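PDB 6I60: alpha-rhamnosidase from Dictyoglomus thermophilum, which probably hydrolyses terminal non-reducing alpha-L-rhamnose residues from alpha-L-rhamnosides, as a bacterial glycoside hydrolase built of several domains. Local coordinates for residues G212-D217 with T230-S235; T134-L139 with R193-G198; Y202-N207 with I245-G250; L44-K49 with S339-P344; P343-T348 with V458-E463. All coordinates share one frame; numbering follows the deposited sequence.

Interaction 1 of 5, residues G212-D217 with T230-S235; sequences GDRVLD and TVYDVS
Asp217 OD2 is the polar centre of a buried contact that pins loop 212-217 against strand 226-233 within the alpha-L-rhamnosidase N-terminal domain. Thr230 OG1 donates to it over 2.5 Å, meeting the syn lone pair, and Tyr202 OH on strand 201-206 is hydrogen-bonded to the same oxygen. That tyrosine hydroxyl also pairs with Tyr232 OH, so one carboxylate oxygen and three hydroxyls form a small connected network. Thr230 turns OG1 anti to its carbonyl carbon (chi1 -53°), which presents the hydroxyl to Asp217 and leaves CG2 to lie over one face of the Arg214 guanidinium, 3.3 Å from NH1. The same methyl covers part of a face of the Tyr232 ring. Arg214 passes the phenol end, its CD 3.6 Å from Tyr232 OH, with guanidinium and ring planes 70° apart. Gly212 completes the packing, its CA 3.5 Å from Tyr232 CE1. With an alanine in place of this aspartate, the hydroxyls of Thr230 and Tyr202 would probably lose their shared acceptor and be freer to rotate. Hydroxyl donors satisfy a buried carboxylate oxygen, while Arg214 NH1, 4.1 Å from Asp217 OD1 and not bonded to it, may add electrostatic support for the ionised form.

Interaction 2 of 5, residues T134-L139 with R193-G198; sequences TFETGL and RVYIAG
Charge pairing comes first: Glu136 and Arg193 approach from opposite directions and form a salt bridge. Arg193 NH2 donates to the syn lone pair of Glu136 OE1 over 2.6 Å, and this oxygen lies only 7° out of the guanidinium plane, a true edge-on approach. A second bond, from Arg193 NE to Glu136 OE2, is weak because its N-H points poorly at the acceptor. The two planes are 35° apart, so the fork is twisted, not flat. Glu136 reaches across because CG stands anti to the backbone N (chi1 170°) and the chain beyond is extended, whereas Arg193 bends at chi2. Each charge has a further mate: Arg191 pairs with Glu136 OE2, and Asp233 with Arg193 NH1. A leucine in place of Arg193 would probably leave Asp233 without this counter-charge and Glu136 dependent on Arg191 for its neutralisation.

The apolar part is a CH-pi contact. Leu139 CD2 sits 3.8 Å from the centroid of the Tyr195 ring, almost directly over the middle of that face, and Leu139 CG lies 3.9 Å from Tyr195 CD2. Gly138 adds its CA, 4.0 Å from Tyr195 CE2.

No backbone hydrogen bond links residues 134-139 to 193-198; side chains do most of the bridging, with Gly138 CA the backbone exception, and the nearest CA atoms are 7.7 Å apart at Leu139 and Tyr195. The contact joins strand 133-137 of the N-terminal immunoglobulin-like domain, and the loop after it, to strand 189-199 of the alpha-L-rhamnosidase N-terminal domain.

Interaction 3 of 5, residues Y202-N207 with I245-G250; sequences YELYIN and IGVILG
Glu203 lies alongside Ile248, both side chains pointing the same way from a hydrogen-bonded pair of the antiparallel ladder. Its CB touches Ile248 CG2 at 3.6 Å. Beyond CG the chain is extended (chi2 -169°) and rises past the isoleucine, so that OE1 is still 4.2 Å from Ile248 CG2. At the tip the contacts turn polar: OE2 forms a salt bridge with Arg210 and OE1 another with Arg430, while Tyr205 OH gives OE1 a weak bond at 3.4 Å.

Beneath these side chains the backbones run antiparallel, with segment directions 166° apart. Glu203 N donates to Ile248 O over 3.1 Å and Ile248 N returns a bond to Glu203 O; Tyr205 and Gly246 form the next reciprocal pair. The non-hydrogen-bonded pairs, one between these two and one beyond each, put their side chains on the other face. There Leu204 CD1 meets Val247 CG2 at 3.7 Å, Ile206 CG1 meets Ile245 CG2 at 3.5 Å, and Tyr202 CB meets Leu249 CD2 at 4.0 Å. This face packs on Val194 and Ile196 of strand 189-199.

The two faces therefore differ in chemistry. One is largely apolar, with Tyr202 its aromatic member, whose OH is bonded to Asp217, and is turned to the neighbouring strand layer, as in a beta-sandwich; the other carries a buried carboxylate whose two oxygens each have an arginine, which is likely to favour its ionised state.

Interaction 4 of 5, residues L44-K49 with S339-P344; sequences LGVDKK and SEIYPP
Asp47 and Ser339 bring their CA atoms to 5.5 Å, the nearest approach of two backbones that form no ladder: residues 44-46 form a short, loosely paired strand, and 339-344 is irregular. Gly45 has a positive phi of 113°, a conformation in which a CB would press on the preceding carbonyl oxygen, and its own carbonyl faces the other segment. Ser339 uses that carbonyl. Its OG, anti to the backbone N (chi1 -178°), donates to Gly45 O over 2.9 Å, in the carbonyl plane and on a lone pair, with a C=O...donor angle of 134°. Ile341 approaches beside it: CD1 lies 3.6 Å from Gly45 O and 4.3 Å from Val46 CG2, so the methyl packs against the glycine peptide and the flank of the valine. Asp47 lies along the other part of Ser339, with OD1 3.3 Å from Ser339 CB. That carboxylate is fixed from elsewhere, OD1 by Tyr229 OH and OD2 by Met140 N. Here an edge strand of the immunoglobulin-like N-terminal domain meets the loop that connects strands 336-338 and 345-351, a seam with the alpha-L-rhamnosidase N-terminal domain in which a serine hydroxyl bonds to a glycine carbonyl beside modest apolar packing.

Interaction 5 of 5, residues P343-T348 with V458-E463; sequences PPIRIT and VHTAVE
Backbone bonds set the register of Ile345 opposite Thr460 and Ile347 opposite Val458. Arg346 N donates to His459 O over 3.0 Å, and the return bond from His459 N to Arg346 O is weak. Ala461 N reaches Pro344 O over 2.8 Å, extending the pairing beyond the strand. Ala461 itself centres an inverse gamma turn, in which Val462 N bonds to Thr460 O, and beyond it the ladder is not continued.

Apolar contacts fill one face. Ile345 crosses Val458 at about a right angle, CG2 to CG1 being 3.6 Å, and Ile347 CG1 lies 3.9 Å from Val458 CG2. Nearer the turn, Pro343 CB meets Thr460 CG2 at 3.8 Å; the hydroxyl of Thr460 is engaged by Ser492 N.

Flat groups lie on the opposite face. Thr348 has CG2 anti to its carbonyl carbon (chi1 71°), which lays the methyl over the His459 ring in a CH-pi contact, 3.9 Å from the centroid and 23° off the normal. Pro344 CG covers the middle of one face of the Arg346 guanidinium, while Ala461 CB stands at its edge, 3.9 Å from NE.

The ladder belongs to an antiparallel beta-sheet in which 345-351 is an outermost strand beside 453-458; past the corner at His459 the chain runs on to strand 466-470 and then helix 473-488, on whose Leu487 His459 and Val462 pack.

Interactions 1 to 4 are largely buried, whereas interaction 5 is partly exposed, although it lies nearest the chain's centre. Interactions 1 and 2 share a sheet, since strands 226-233 and 189-199 are neighbours, and Tyr202 ties interaction 1 to the ladder of interaction 3. Interactions 2 and 4 both attach the immunoglobulin-like domain, through adjacent strands 133-137 and 44-46, one by a salt bridge and the other by a serine hydroxyl. Backbone ladders carry interactions 3 and 5; side chains do most of the joining elsewhere. Residues 343-344 belong to both interactions 4 and 5, and Val215 bonds to Ile345, connecting interaction 1 to the last ladder.

Interaction 1 of 5, residues G212-D217 with T230-S235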
# COMPACT_ATOMS: atom_id res chain seq x y z
N GLY A 212 21.97 -3.97 -0.20
CA GLY A 212 20.65 -3.48 0.13
C GLY A 212 20.00 -4.23 1.28
O GLY A 212 20.24 -5.41 1.50
N ASP A 213 19.17 -3.50 2.02
CA ASP A 213 18.28 -4.09 3.02
C ASP A 213 16.92 -4.44 2.43
O ASP A 213 15.99 -4.72 3.19
CB ASP A 213 18.11 -3.13 4.20
N ARG A 214 16.79 -4.43 1.11
CA ARG A 214 15.54 -4.68 0.43
C ARG A 214 15.67 -5.90 -0.48
O ARG A 214 16.77 -6.39 -0.75
CB ARG A 214 15.11 -3.45 -0.39
CG ARG A 214 15.53 -2.13 0.23
CD ARG A 214 15.83 -1.10 -0.84
NE ARG A 214 16.02 0.23 -0.28
CZ ARG A 214 15.63 1.36 -0.87
NH1 ARG A 214 15.02 1.31 -2.04
NH2 ARG A 214 15.84 2.53 -0.28
N VAL A 215 14.52 -6.38 -0.95
CA VAL A 215 14.45 -7.50 -1.88
C VAL A 215 13.45 -7.16 -2.97
O VAL A 215 12.61 -6.26 -2.82
CB VAL A 215 14.05 -8.82 -1.18
CG1 VAL A 215 15.19 -9.34 -0.33
CG2 VAL A 215 12.80 -8.62 -0.34
N LEU A 216 13.54 -7.89 -4.09
CA LEU A 216 12.65 -7.70 -5.23
C LEU A 216 12.61 -6.24 -5.68
O LEU A 216 11.54 -5.67 -5.93
CB LEU A 216 11.24 -8.22 -4.92
CG LEU A 216 11.14 -9.71 -4.61
CD1 LEU A 216 9.69 -10.15 -4.56
CD2 LEU A 216 11.91 -10.54 -5.64
N ASP A 217 13.79 -5.63 -5.76
CA ASP A 217 14.12 -4.27 -6.18
C ASP A 217 14.56 -4.26 -7.64
O ASP A 217 15.26 -5.18 -8.09
CB ASP A 217 15.25 -3.71 -5.31
CG ASP A 217 15.14 -2.21 -5.12
OD1 ASP A 217 14.08 -1.74 -4.65
OD2 ASP A 217 16.12 -1.49 -5.45
N THR A 230 17.56 2.83 -7.57
CA THR A 230 17.81 2.88 -6.14
C THR A 230 19.23 3.36 -5.88
O THR A 230 20.17 2.97 -6.59
CB THR A 230 17.59 1.50 -5.50
OG1 THR A 230 16.30 1.00 -5.87
CG2 THR A 230 17.69 1.59 -3.99
N VAL A 231 19.39 4.21 -4.87
CA VAL A 231 20.69 4.71 -4.45
C VAL A 231 21.04 4.11 -3.10
O VAL A 231 20.20 4.08 -2.19
CB VAL A 231 20.71 6.25 -4.38
CG1 VAL A 231 19.50 6.76 -3.64
CG2 VAL A 231 21.99 6.74 -3.71
N TYR A 232 22.26 3.62 -2.97
CA TYR A 232 22.73 2.98 -1.75
C TYR A 232 23.95 3.72 -1.21
O TYR A 232 24.72 4.33 -1.96
CB TYR A 232 23.08 1.51 -1.98
CG TYR A 232 21.89 0.63 -2.27
CD1 TYR A 232 21.01 0.28 -1.25
CD2 TYR A 232 21.65 0.15 -3.54
CE1 TYR A 232 19.91 -0.52 -1.51
CE2 TYR A 232 20.56 -0.66 -3.81
CZ TYR A 232 19.70 -1.00 -2.79
OH TYR A 232 18.61 -1.80 -3.05
N ASP A 233 24.12 3.66 0.11
CA ASP A 233 25.28 4.23 0.79
C ASP A 233 26.28 3.11 1.01
O ASP A 233 26.07 2.23 1.85
CB ASP A 233 24.88 4.88 2.11
CG ASP A 233 26.06 5.09 3.04
OD1 ASP A 233 27.10 5.60 2.58
OD2 ASP A 233 25.94 4.75 4.23
N VAL A 234 27.37 3.13 0.24
CA VAL A 234 28.38 2.08 0.31
C VAL A 234 29.70 2.67 0.77
O VAL A 234 30.77 2.21 0.37
CB VAL A 234 28.53 1.37 -1.05
CG1 VAL A 234 27.27 0.61 -1.39
CG2 VAL A 234 28.86 2.38 -2.14
N SER A 235 29.63 3.70 1.62
CA SER A 235 30.84 4.33 2.13
C SER A 235 31.70 3.33 2.88
O SER A 235 32.84 3.05 2.48
CB SER A 235 30.47 5.51 3.03
OG SER A 235 29.82 6.53 2.29

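Interaction 2 of 5, residues T134-L139 with R193-G198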
# COMPACT_ATOMS: atom_id res chain seq x y z
N THR A 134 18.24 15.61 7.73
CA THR A 134 19.06 15.50 6.53
C THR A 134 18.26 14.85 5.42
O THR A 134 17.51 13.90 5.66
CB THR A 134 20.34 14.69 6.82
OG1 THR A 134 21.28 15.52 7.52
CG2 THR A 134 20.97 14.17 5.54
N PHE A 135 18.40 15.38 4.20
CA PHE A 135 17.91 14.70 3.01
C PHE A 135 18.96 14.82 1.92
O PHE A 135 19.50 15.91 1.70
CB PHE A 135 16.56 15.26 2.54
CG PHE A 135 16.60 16.71 2.14
CD1 PHE A 135 16.49 17.71 3.09
CD2 PHE A 135 16.71 17.06 0.80
CE1 PHE A 135 16.51 19.04 2.72
CE2 PHE A 135 16.73 18.39 0.43
CZ PHE A 135 16.63 19.38 1.38
N GLU A 136 19.27 13.71 1.26
CA GLU A 136 20.28 13.65 0.22
C GLU A 136 19.62 13.48 -1.14
O GLU A 136 18.74 12.63 -1.30
CB GLU A 136 21.27 12.51 0.46
CG GLU A 136 22.21 12.25 -0.71
CD GLU A 136 23.41 11.41 -0.32
OE1 GLU A 136 23.57 11.11 0.88
OE2 GLU A 136 24.20 11.05 -1.22
N THR A 137 20.04 14.29 -2.11
CA THR A 137 19.51 14.18 -3.46
C THR A 137 20.24 13.08 -4.22
O THR A 137 21.44 12.86 -4.03
CB THR A 137 19.65 15.51 -4.20
OG1 THR A 137 20.99 16.00 -4.07
CG2 THR A 137 18.68 16.54 -3.63
N GLY A 138 19.51 12.41 -5.10
CA GLY A 138 20.06 11.36 -5.91
C GLY A 138 20.74 11.93 -7.12
O GLY A 138 21.43 12.92 -7.02
N LEU A 139 20.48 11.36 -8.29
CA LEU A 139 21.10 11.83 -9.53
C LEU A 139 20.38 13.00 -10.11
O LEU A 139 20.90 13.63 -10.99
CB LEU A 139 21.19 10.74 -10.56
CG LEU A 139 22.42 9.89 -10.35
CD1 LEU A 139 22.98 9.43 -11.66
CD2 LEU A 139 23.47 10.68 -9.64
N ARG A 193 28.52 6.48 -2.99
CA ARG A 193 27.13 6.28 -3.38
C ARG A 193 27.07 5.39 -4.62
O ARG A 193 28.00 5.38 -5.44
CB ARG A 193 26.43 7.61 -3.65
CG ARG A 193 26.30 8.50 -2.43
CD ARG A 193 25.44 7.85 -1.37
NE ARG A 193 25.15 8.77 -0.27
CZ ARG A 193 25.90 8.89 0.82
NH1 ARG A 193 26.99 8.15 0.95
NH2 ARG A 193 25.56 9.75 1.77
N VAL A 194 25.97 4.67 -4.75
CA VAL A 194 25.78 3.70 -5.82
C VAL A 194 24.35 3.85 -6.33
O VAL A 194 23.40 3.70 -5.56
CB VAL A 194 26.05 2.26 -5.35
CG1 VAL A 194 25.25 1.26 -6.15
CG2 VAL A 194 27.53 1.94 -5.44
N TYR A 195 24.20 4.15 -7.61
CA TYR A 195 22.90 4.43 -8.22
C TYR A 195 22.64 3.37 -9.29
O TYR A 195 23.12 3.49 -10.42
CB TYR A 195 22.85 5.84 -8.81
CG TYR A 195 23.39 6.92 -7.89
CD1 TYR A 195 24.76 7.16 -7.79
CD2 TYR A 195 22.53 7.72 -7.14
CE1 TYR A 195 25.25 8.15 -6.95
CE2 TYR A 195 23.02 8.71 -6.31
CZ TYR A 195 24.38 8.92 -6.22
OH TYR A 195 24.86 9.90 -5.38
N ILE A 196 21.87 2.35 -8.93
CA ILE A 196 21.68 1.17 -9.77
C ILE A 196 20.20 1.04 -10.13
O ILE A 196 19.32 1.36 -9.32
CB ILE A 196 22.19 -0.10 -9.06
CG1 ILE A 196 21.91 -1.35 -9.90
CG2 ILE A 196 21.58 -0.22 -7.67
CD1 ILE A 196 22.74 -2.55 -9.51
N ALA A 197 19.95 0.58 -11.35
CA ALA A 197 18.61 0.20 -11.81
C ALA A 197 18.78 -1.10 -12.59
O ALA A 197 19.06 -1.09 -13.80
CB ALA A 197 17.96 1.29 -12.65
N GLY A 198 18.64 -2.23 -11.90
CA GLY A 198 18.73 -3.53 -12.54
C GLY A 198 17.37 -4.08 -12.91
O GLY A 198 16.56 -4.40 -12.03

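Interaction 3 of 5, residues Y202-N207 with I245-G250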
# COMPACT_ATOMS: atom_id res chain seq x y z
N TYR A 202 17.36 -7.19 -9.32
CA TYR A 202 18.81 -7.18 -9.17
C TYR A 202 19.19 -7.45 -7.72
O TYR A 202 18.37 -7.34 -6.80
CB TYR A 202 19.42 -5.85 -9.64
CG TYR A 202 19.18 -4.70 -8.68
CD1 TYR A 202 18.05 -3.91 -8.79
CD2 TYR A 202 20.10 -4.40 -7.68
CE1 TYR A 202 17.83 -2.85 -7.92
CE2 TYR A 202 19.89 -3.35 -6.81
CZ TYR A 202 18.75 -2.58 -6.94
OH TYR A 202 18.53 -1.53 -6.07
N GLU A 203 20.45 -7.80 -7.53
CA GLU A 203 21.07 -7.90 -6.21
C GLU A 203 22.48 -7.35 -6.31
O GLU A 203 23.24 -7.76 -7.19
CB GLU A 203 21.08 -9.34 -5.70
CG GLU A 203 19.92 -9.67 -4.77
CD GLU A 203 20.09 -11.01 -4.07
OE1 GLU A 203 20.84 -11.87 -4.58
OE2 GLU A 203 19.47 -11.20 -3.00
N LEU A 204 22.82 -6.41 -5.43
CA LEU A 204 24.09 -5.70 -5.50
C LEU A 204 25.06 -6.21 -4.45
O LEU A 204 24.68 -6.44 -3.29
CB LEU A 204 23.87 -4.19 -5.32
CG LEU A 204 25.12 -3.33 -5.23
CD1 LEU A 204 25.83 -3.26 -6.58
CD2 LEU A 204 24.77 -1.94 -4.74
N TYR A 205 26.32 -6.38 -4.85
CA TYR A 205 27.39 -6.81 -3.96
C TYR A 205 28.60 -5.92 -4.17
O TYR A 205 28.91 -5.53 -5.30
CB TYR A 205 27.77 -8.27 -4.21
CG TYR A 205 26.69 -9.26 -3.82
CD1 TYR A 205 26.61 -9.76 -2.52
CD2 TYR A 205 25.76 -9.70 -4.75
CE1 TYR A 205 25.63 -10.66 -2.16
CE2 TYR A 205 24.77 -10.60 -4.40
CZ TYR A 205 24.71 -11.08 -3.10
OH TYR A 205 23.73 -11.97 -2.75
N ILE A 206 29.30 -5.61 -3.08
CA ILE A 206 30.52 -4.82 -3.12
C ILE A 206 31.54 -5.48 -2.20
O ILE A 206 31.32 -5.56 -0.99
CB ILE A 206 30.30 -3.35 -2.70
CG1 ILE A 206 29.62 -2.58 -3.84
CG2 ILE A 206 31.62 -2.70 -2.33
CD1 ILE A 206 29.65 -1.08 -3.66
N ASN A 207 32.64 -5.96 -2.78
CA ASN A 207 33.71 -6.63 -2.03
C ASN A 207 33.20 -7.83 -1.25
O ASN A 207 33.74 -8.18 -0.20
CB ASN A 207 34.42 -5.65 -1.09
CG ASN A 207 35.21 -4.59 -1.85
OD1 ASN A 207 35.89 -4.89 -2.83
ND2 ASN A 207 35.12 -3.35 -1.39
N ILE A 245 32.73 -5.11 -7.51
CA ILE A 245 31.29 -4.94 -7.37
C ILE A 245 30.60 -6.12 -8.05
O ILE A 245 31.12 -6.70 -9.01
CB ILE A 245 30.81 -3.60 -7.97
CG1 ILE A 245 31.46 -3.36 -9.33
CG2 ILE A 245 31.15 -2.45 -7.04
CD1 ILE A 245 30.68 -3.90 -10.48
N GLY A 246 29.42 -6.47 -7.54
CA GLY A 246 28.68 -7.59 -8.08
C GLY A 246 27.20 -7.32 -8.26
O GLY A 246 26.53 -6.87 -7.32
N VAL A 247 26.68 -7.57 -9.46
CA VAL A 247 25.27 -7.38 -9.77
C VAL A 247 24.77 -8.61 -10.51
O VAL A 247 25.33 -8.97 -11.56
CB VAL A 247 25.01 -6.12 -10.60
CG1 VAL A 247 23.52 -5.94 -10.84
CG2 VAL A 247 25.59 -4.89 -9.92
N ILE A 248 23.73 -9.25 -9.98
CA ILE A 248 23.07 -10.37 -10.63
C ILE A 248 21.66 -9.93 -11.00
O ILE A 248 20.96 -9.31 -10.18
CB ILE A 248 23.05 -11.62 -9.73
CG1 ILE A 248 22.19 -12.73 -10.36
CG2 ILE A 248 22.56 -11.28 -8.34
CD1 ILE A 248 22.69 -14.12 -10.06
N LEU A 249 21.24 -10.23 -12.22
CA LEU A 249 19.98 -9.74 -12.77
C LEU A 249 18.91 -10.83 -12.75
O LEU A 249 19.18 -11.98 -13.09
CB LEU A 249 20.17 -9.23 -14.19
CG LEU A 249 20.92 -7.91 -14.35
CD1 LEU A 249 20.85 -7.44 -15.79
CD2 LEU A 249 20.37 -6.85 -13.41
N GLY A 250 17.70 -10.44 -12.36
CA GLY A 250 16.55 -11.32 -12.43
C GLY A 250 15.53 -10.81 -13.43
O GLY A 250 15.57 -9.64 -13.83

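Interaction 4 of 5, residues L44-K49 with S339-P344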
# COMPACT_ATOMS: atom_id res chain seq x y z
N LEU A 44 17.30 9.08 1.43
CA LEU A 44 18.50 9.00 0.61
C LEU A 44 18.08 8.80 -0.84
O LEU A 44 17.63 7.71 -1.22
CB LEU A 44 19.41 7.86 1.08
CG LEU A 44 20.54 7.43 0.14
CD1 LEU A 44 21.50 8.58 -0.12
CD2 LEU A 44 21.29 6.23 0.72
N GLY A 45 18.21 9.85 -1.65
CA GLY A 45 17.88 9.76 -3.06
C GLY A 45 16.68 10.59 -3.47
O GLY A 45 15.90 10.18 -4.33
N VAL A 46 16.54 11.77 -2.88
CA VAL A 46 15.43 12.66 -3.21
C VAL A 46 15.66 13.21 -4.61
O VAL A 46 16.62 13.96 -4.85
CB VAL A 46 15.28 13.79 -2.18
CG1 VAL A 46 13.93 14.46 -2.32
CG2 VAL A 46 15.46 13.24 -0.77
N ASP A 47 14.79 12.84 -5.55
CA ASP A 47 14.86 13.36 -6.91
C ASP A 47 13.85 14.47 -7.17
O ASP A 47 13.99 15.20 -8.16
CB ASP A 47 14.65 12.24 -7.93
CG ASP A 47 15.96 11.64 -8.41
OD1 ASP A 47 15.93 10.77 -9.31
OD2 ASP A 47 17.02 12.03 -7.88
N LYS A 48 12.84 14.61 -6.31
CA LYS A 48 11.88 15.70 -6.43
C LYS A 48 12.59 17.03 -6.21
O LYS A 48 13.23 17.23 -5.17
CB LYS A 48 10.75 15.52 -5.43
CG LYS A 48 9.41 15.16 -6.05
CD LYS A 48 8.26 15.50 -5.11
CE LYS A 48 6.93 15.47 -5.84
NZ LYS A 48 6.68 14.16 -6.50
N LYS A 49 12.49 17.94 -7.18
CA LYS A 49 13.11 19.25 -7.03
C LYS A 49 12.47 20.04 -5.90
O LYS A 49 13.14 20.87 -5.27
CB LYS A 49 13.02 20.03 -8.35
CG LYS A 49 13.68 19.33 -9.53
CD LYS A 49 15.12 19.78 -9.71
CE LYS A 49 15.78 19.04 -10.86
NZ LYS A 49 15.22 19.43 -12.18
N SER A 339 13.89 8.54 -9.03
CA SER A 339 14.12 7.97 -7.70
C SER A 339 13.01 8.46 -6.77
O SER A 339 13.10 9.56 -6.22
CB SER A 339 15.49 8.34 -7.16
OG SER A 339 15.72 7.75 -5.90
N GLU A 340 11.98 7.64 -6.60
CA GLU A 340 10.88 7.96 -5.71
C GLU A 340 11.18 7.45 -4.30
O GLU A 340 11.78 6.39 -4.13
CB GLU A 340 9.57 7.36 -6.22
CG GLU A 340 9.11 7.92 -7.55
CD GLU A 340 7.60 7.95 -7.68
OE1 GLU A 340 7.07 7.48 -8.71
OE2 GLU A 340 6.94 8.44 -6.74
N ILE A 341 10.75 8.22 -3.30
CA ILE A 341 10.92 7.86 -1.90
C ILE A 341 9.63 7.17 -1.47
O ILE A 341 8.60 7.82 -1.26
CB ILE A 341 11.24 9.08 -1.03
CG1 ILE A 341 12.32 9.94 -1.70
CG2 ILE A 341 11.68 8.63 0.35
CD1 ILE A 341 13.71 9.36 -1.60
N TYR A 342 9.69 5.85 -1.33
CA TYR A 342 8.53 5.06 -0.94
C TYR A 342 9.04 3.78 -0.29
O TYR A 342 10.18 3.37 -0.52
CB TYR A 342 7.64 4.74 -2.15
CG TYR A 342 8.18 3.68 -3.09
CD1 TYR A 342 9.43 3.82 -3.69
CD2 TYR A 342 7.43 2.55 -3.40
CE1 TYR A 342 9.92 2.86 -4.55
CE2 TYR A 342 7.91 1.58 -4.26
CZ TYR A 342 9.16 1.75 -4.84
OH TYR A 342 9.65 0.79 -5.70
N PRO A 343 8.23 3.15 0.55
CA PRO A 343 8.67 1.93 1.24
C PRO A 343 9.01 0.83 0.24
O PRO A 343 8.21 0.51 -0.65
CB PRO A 343 7.46 1.54 2.10
CG PRO A 343 6.72 2.82 2.30
CD PRO A 343 6.91 3.60 1.03
N PRO A 344 10.19 0.24 0.36
CA PRO A 344 10.58 -0.85 -0.54
C PRO A 344 10.09 -2.20 -0.01
O PRO A 344 9.57 -2.32 1.10
CB PRO A 344 12.11 -0.79 -0.52
CG PRO A 344 12.43 -0.28 0.86
CD PRO A 344 11.28 0.61 1.28

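Interaction 5 of 5, residues P343-T348 with V458-E463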
# COMPACT_ATOMS: atom_id res chain seq x y z
N PRO A 343 8.23 3.15 0.55
CA PRO A 343 8.67 1.93 1.24
C PRO A 343 9.01 0.83 0.24
O PRO A 343 8.21 0.51 -0.65
CB PRO A 343 7.46 1.54 2.10
CG PRO A 343 6.72 2.82 2.30
CD PRO A 343 6.91 3.60 1.03
N PRO A 344 10.19 0.24 0.36
CA PRO A 344 10.58 -0.85 -0.54
C PRO A 344 10.09 -2.20 -0.01
O PRO A 344 9.57 -2.32 1.10
CB PRO A 344 12.11 -0.79 -0.52
CG PRO A 344 12.43 -0.28 0.86
CD PRO A 344 11.28 0.61 1.28
N ILE A 345 10.27 -3.22 -0.84
CA ILE A 345 9.94 -4.59 -0.47
C ILE A 345 11.08 -5.16 0.37
O ILE A 345 12.25 -5.06 -0.01
CB ILE A 345 9.68 -5.44 -1.71
CG1 ILE A 345 8.49 -4.90 -2.50
CG2 ILE A 345 9.46 -6.89 -1.33
CD1 ILE A 345 8.60 -5.09 -4.00
N ARG A 346 10.74 -5.75 1.51
CA ARG A 346 11.73 -6.28 2.43
C ARG A 346 11.28 -7.64 2.96
O ARG A 346 10.12 -8.04 2.79
CB ARG A 346 11.97 -5.33 3.61
CG ARG A 346 12.77 -4.09 3.28
CD ARG A 346 13.31 -3.44 4.54
NE ARG A 346 12.97 -2.02 4.62
CZ ARG A 346 13.81 -1.04 4.31
NH1 ARG A 346 15.04 -1.32 3.90
NH2 ARG A 346 13.42 0.22 4.40
N ILE A 347 12.20 -8.34 3.60
CA ILE A 347 11.86 -9.49 4.43
C ILE A 347 11.42 -8.93 5.78
O ILE A 347 12.26 -8.58 6.61
CB ILE A 347 13.03 -10.47 4.57
CG1 ILE A 347 13.43 -11.03 3.20
CG2 ILE A 347 12.67 -11.60 5.53
CD1 ILE A 347 14.55 -12.04 3.27
N THR A 348 10.11 -8.83 5.99
CA THR A 348 9.59 -8.16 7.17
C THR A 348 9.56 -9.04 8.41
O THR A 348 9.55 -8.51 9.53
CB THR A 348 8.18 -7.63 6.89
OG1 THR A 348 7.26 -8.72 6.81
CG2 THR A 348 8.16 -6.85 5.58
N VAL A 458 7.51 -11.54 2.84
CA VAL A 458 8.08 -10.60 1.89
C VAL A 458 6.96 -9.76 1.30
O VAL A 458 6.03 -10.30 0.69
CB VAL A 458 8.87 -11.32 0.77
CG1 VAL A 458 9.21 -10.34 -0.34
CG2 VAL A 458 10.12 -11.97 1.34
N HIS A 459 7.05 -8.44 1.47
CA HIS A 459 6.10 -7.49 0.90
C HIS A 459 6.65 -6.09 1.13
O HIS A 459 7.73 -5.91 1.71
CB HIS A 459 4.70 -7.64 1.50
CG HIS A 459 4.67 -7.54 3.00
ND1 HIS A 459 4.65 -8.65 3.82
CD2 HIS A 459 4.66 -6.46 3.82
CE1 HIS A 459 4.63 -8.25 5.08
NE2 HIS A 459 4.63 -6.93 5.11
N THR A 460 5.90 -5.09 0.66
CA THR A 460 6.26 -3.69 0.86
C THR A 460 6.31 -3.37 2.35
O THR A 460 5.28 -3.39 3.03
CB THR A 460 5.27 -2.77 0.15
OG1 THR A 460 5.39 -2.95 -1.27
CG2 THR A 460 5.54 -1.31 0.49
N ALA A 461 7.50 -3.06 2.86
CA ALA A 461 7.68 -2.85 4.29
C ALA A 461 7.05 -1.55 4.76
O ALA A 461 7.75 -0.57 5.03
CB ALA A 461 9.17 -2.87 4.65
N VAL A 462 5.72 -1.53 4.86
CA VAL A 462 5.01 -0.36 5.37
C VAL A 462 5.04 -0.37 6.89
O VAL A 462 5.06 -1.43 7.53
CB VAL A 462 3.57 -0.31 4.83
CG1 VAL A 462 3.57 -0.05 3.33
CG2 VAL A 462 2.85 -1.61 5.14
N GLU A 463 5.03 0.82 7.48
CA GLU A 463 4.95 0.95 8.93
C GLU A 463 3.50 0.77 9.39
O GLU A 463 2.55 0.95 8.63
CB GLU A 463 5.47 2.31 9.38
CG GLU A 463 6.90 2.29 9.88
CD GLU A 463 7.51 3.68 9.93
OE1 GLU A 463 8.72 3.81 9.65
OE2 GLU A 463 6.77 4.64 10.26